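Local structure of dTor_3x33L (4YY2) at residues L45-I49 with L78-I82. The protein forms a computationally designed, left-handed alpha/alpha toroid that closes three helical-hairpin repeats into a ring. Residues are numbered along the deposited sequence.
Sequences LLELI and LLELI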
ATOM      1  N   LEU A  45       0.608   3.773   5.040  1.00 30.80           N
ATOM      2  CA  LEU A  45       0.602   2.831   3.928  1.00 34.04           C
ATOM      3  C   LEU A  45       1.878   2.956   3.126  1.00 30.57           C
ATOM      4  O   LEU A  45       2.492   1.974   2.720  1.00 30.71           O
ATOM      5  CB  LEU A  45      -0.611   3.036   3.027  1.00 33.95           C
ATOM      6  CG  LEU A  45      -1.967   2.599   3.673  1.00 33.25           C
ATOM      7  CD1 LEU A  45      -3.137   3.075   2.827  1.00 33.93           C
ATOM      8  CD2 LEU A  45      -2.038   1.106   3.885  1.00 35.17           C
ATOM      9  N   LEU A  46       2.299   4.210   2.895  1.00 29.67           N
ATOM     10  CA  LEU A  46       3.542   4.451   2.104  1.00 28.90           C
ATOM     11  C   LEU A  46       4.756   3.900   2.831  1.00 29.99           C
ATOM     12  O   LEU A  46       5.650   3.274   2.187  1.00 28.83           O
ATOM     13  CB  LEU A  46       3.677   5.969   1.804  1.00 29.18           C
ATOM     14  CG  LEU A  46       2.614   6.456   0.805  1.00 30.08           C
ATOM     15  CD1 LEU A  46       2.567   7.966   0.816  1.00 30.98           C
ATOM     16  CD2 LEU A  46       2.800   5.924  -0.608  1.00 31.78           C
ATOM     17  N   GLU A  47       4.819   4.078   4.155  1.00 28.32           N
ATOM     18  CA  GLU A  47       5.935   3.479   4.883  1.00 33.48           C
ATOM     19  C   GLU A  47       5.948   1.944   4.769  1.00 30.94           C
ATOM     20  O   GLU A  47       7.032   1.309   4.721  1.00 30.79           O
ATOM     21  CB  GLU A  47       5.895   3.937   6.320  1.00 37.40           C
ATOM     22  CG  GLU A  47       6.193   5.431   6.425  1.00 38.73           C
ATOM     23  CD  GLU A  47       6.221   5.965   7.848  1.00 47.17           C
ATOM     24  OE1 GLU A  47       6.009   5.229   8.800  1.00 45.05           O
ATOM     25  OE2 GLU A  47       6.404   7.177   8.025  1.00 43.20           O
ATOM     26  N   LEU A  48       4.777   1.356   4.838  1.00 30.31           N
ATOM     27  CA  LEU A  48       4.655  -0.130   4.788  1.00 30.73           C
ATOM     28  C   LEU A  48       5.066  -0.645   3.443  1.00 31.03           C
ATOM     29  O   LEU A  48       5.710  -1.711   3.333  1.00 35.91           O
ATOM     30  CB  LEU A  48       3.264  -0.598   5.186  1.00 28.49           C
ATOM     31  CG  LEU A  48       2.877  -0.418   6.650  1.00 34.96           C
ATOM     32  CD1 LEU A  48       1.377  -0.603   6.821  1.00 35.29           C
ATOM     33  CD2 LEU A  48       3.669  -1.375   7.533  1.00 38.55           C
ATOM     34  N   ILE A  49       4.728   0.119   2.408  1.00 28.72           N
ATOM     35  CA  ILE A  49       5.103  -0.215   1.044  1.00 31.85           C
ATOM     36  C   ILE A  49       6.605  -0.143   0.828  1.00 32.68           C
ATOM     37  O   ILE A  49       7.214  -1.071   0.232  1.00 33.49           O
ATOM     38  CB  ILE A  49       4.354   0.650   0.022  1.00 30.07           C
ATOM     39  CG1 ILE A  49       2.857   0.286   0.022  1.00 29.84           C
ATOM     40  CG2 ILE A  49       4.956   0.516  -1.353  1.00 32.39           C
ATOM     41  CD1 ILE A  49       1.994   1.344  -0.618  1.00 29.54           C
ATOM     42  N   LEU A  78      -1.122   4.106  -5.104  1.00 29.75           N
ATOM     43  CA  LEU A  78      -0.776   3.091  -4.087  1.00 29.23           C
ATOM     44  C   LEU A  78      -0.704   1.692  -4.678  1.00 32.10           C
ATOM     45  O   LEU A  78       0.210   0.909  -4.344  1.00 31.65           O
ATOM     46  CB  LEU A  78      -1.781   3.129  -2.934  1.00 30.83           C
ATOM     47  CG  LEU A  78      -1.674   4.403  -2.073  1.00 36.64           C
ATOM     48  CD1 LEU A  78      -2.869   4.519  -1.132  1.00 36.08           C
ATOM     49  CD2 LEU A  78      -0.402   4.444  -1.233  1.00 35.43           C
ATOM     50  N   LEU A  79      -1.672   1.388  -5.547  1.00 33.53           N
ATOM     51  CA  LEU A  79      -1.666   0.073  -6.194  1.00 32.39           C
ATOM     52  C   LEU A  79      -0.398  -0.117  -7.040  1.00 29.62           C
ATOM     53  O   LEU A  79       0.162  -1.227  -7.098  1.00 32.70           O
ATOM     54  CB  LEU A  79      -2.943  -0.193  -6.959  1.00 30.87           C
ATOM     55  CG  LEU A  79      -4.163  -0.315  -6.028  1.00 36.34           C
ATOM     56  CD1 LEU A  79      -5.465  -0.177  -6.800  1.00 37.64           C
ATOM     57  CD2 LEU A  79      -4.129  -1.638  -5.274  1.00 33.97           C
ATOM     58  N   GLU A  80      -0.035   0.918  -7.777  1.00 32.02           N
ATOM     59  CA  GLU A  80       1.164   0.879  -8.632  1.00 33.99           C
ATOM     60  C   GLU A  80       2.443   0.715  -7.805  1.00 35.02           C
ATOM     61  O   GLU A  80       3.319  -0.100  -8.149  1.00 35.17           O
ATOM     62  CB  GLU A  80       1.223   2.090  -9.543  1.00 37.53           C
ATOM     63  CG  GLU A  80       0.059   2.071 -10.505  1.00 41.39           C
ATOM     64  CD  GLU A  80       0.100   3.131 -11.585  1.00 49.49           C
ATOM     65  OE1 GLU A  80       1.000   3.979 -11.556  1.00 47.92           O
ATOM     66  OE2 GLU A  80      -0.808   3.092 -12.461  1.00 52.32           O
ATOM     67  N   LEU A  81       2.485   1.361  -6.655  1.00 30.97           N
ATOM     68  CA  LEU A  81       3.571   1.208  -5.720  1.00 34.55           C
ATOM     69  C   LEU A  81       3.637  -0.179  -5.120  1.00 34.00           C
ATOM     70  O   LEU A  81       4.707  -0.737  -4.971  1.00 30.49           O
ATOM     71  CB  LEU A  81       3.498   2.279  -4.635  1.00 31.10           C
ATOM     72  CG  LEU A  81       3.770   3.684  -5.147  1.00 33.44           C
ATOM     73  CD1 LEU A  81       3.478   4.803  -4.123  1.00 32.65           C
ATOM     74  CD2 LEU A  81       5.205   3.809  -5.642  1.00 37.66           C
ATOM     75  N   ILE A  82       2.476  -0.743  -4.807  1.00 31.09           N
ATOM     76  CA  ILE A  82       2.399  -2.142  -4.306  1.00 34.96           C
ATOM     77  C   ILE A  82       2.840  -3.152  -5.369  1.00 36.61           C
ATOM     78  O   ILE A  82       3.598  -4.120  -5.107  1.00 37.45           O
ATOM     79  CB  ILE A  82       0.999  -2.476  -3.794  1.00 33.38           C
ATOM     80  CG1 ILE A  82       0.707  -1.666  -2.548  1.00 29.96           C
ATOM     81  CG2 ILE A  82       0.877  -3.983  -3.533  1.00 37.06           C
ATOM     82  CD1 ILE A  82      -0.763  -1.628  -2.113  1.00 35.92           C
TER
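Residues 45-49 and 78-82 are each a short helical portion, running nearly parallel with an angle of 16° between their axes and a closest approach of 10.5 Å. One intrahelical backbone bond lies within each segment, from Ile49 N to Leu45 O (2.9 Å) and from Ile82 N to Leu78 O (2.8 Å). The backbones come nearer toward their C-terminal ends, the CA atoms being 7.7 Å apart between Leu46 and Leu78 but 6.3 Å between Ile49 and Ile82. Across the interface the side-chain contacts are all apolar. Ile49 points at the partner helix and sits among three of its residues: its CD1 lies 4.0 Å from Leu78 CD2 and 3.8 Å from Ile82 CG1, while its CG2 packs 4.0 Å from Leu81 CB. The two segments have the same sequence, LLELI, and belong to equivalent helices, 41-53 and 74-86, of successive repeats in the toroid; their parallel course follows from each repeat being a two-helix hairpin. Each helix has one face for the preceding repeat and another for the following one, so equivalent residues do the same work one repeat on. Leu46 CD2 reaches Leu78 CD2 (3.6 Å) and Leu81 CD1 (3.8 Å); the CA-to-CB bond of its counterpart Leu79 points away from 45-49, and its side chain likewise packs on Leu12 and Leu15 of helix 8-20, closing the ring. Leu45 CD1 meets Leu78 CD1 at 4.2 Å, and Leu45 also packs on Leu13 and Ile16 of that helix. From helix 57-69, Phe64 touches both Leu46 and Leu78, while Glu47 forms salt bridges with Lys39 and Lys61.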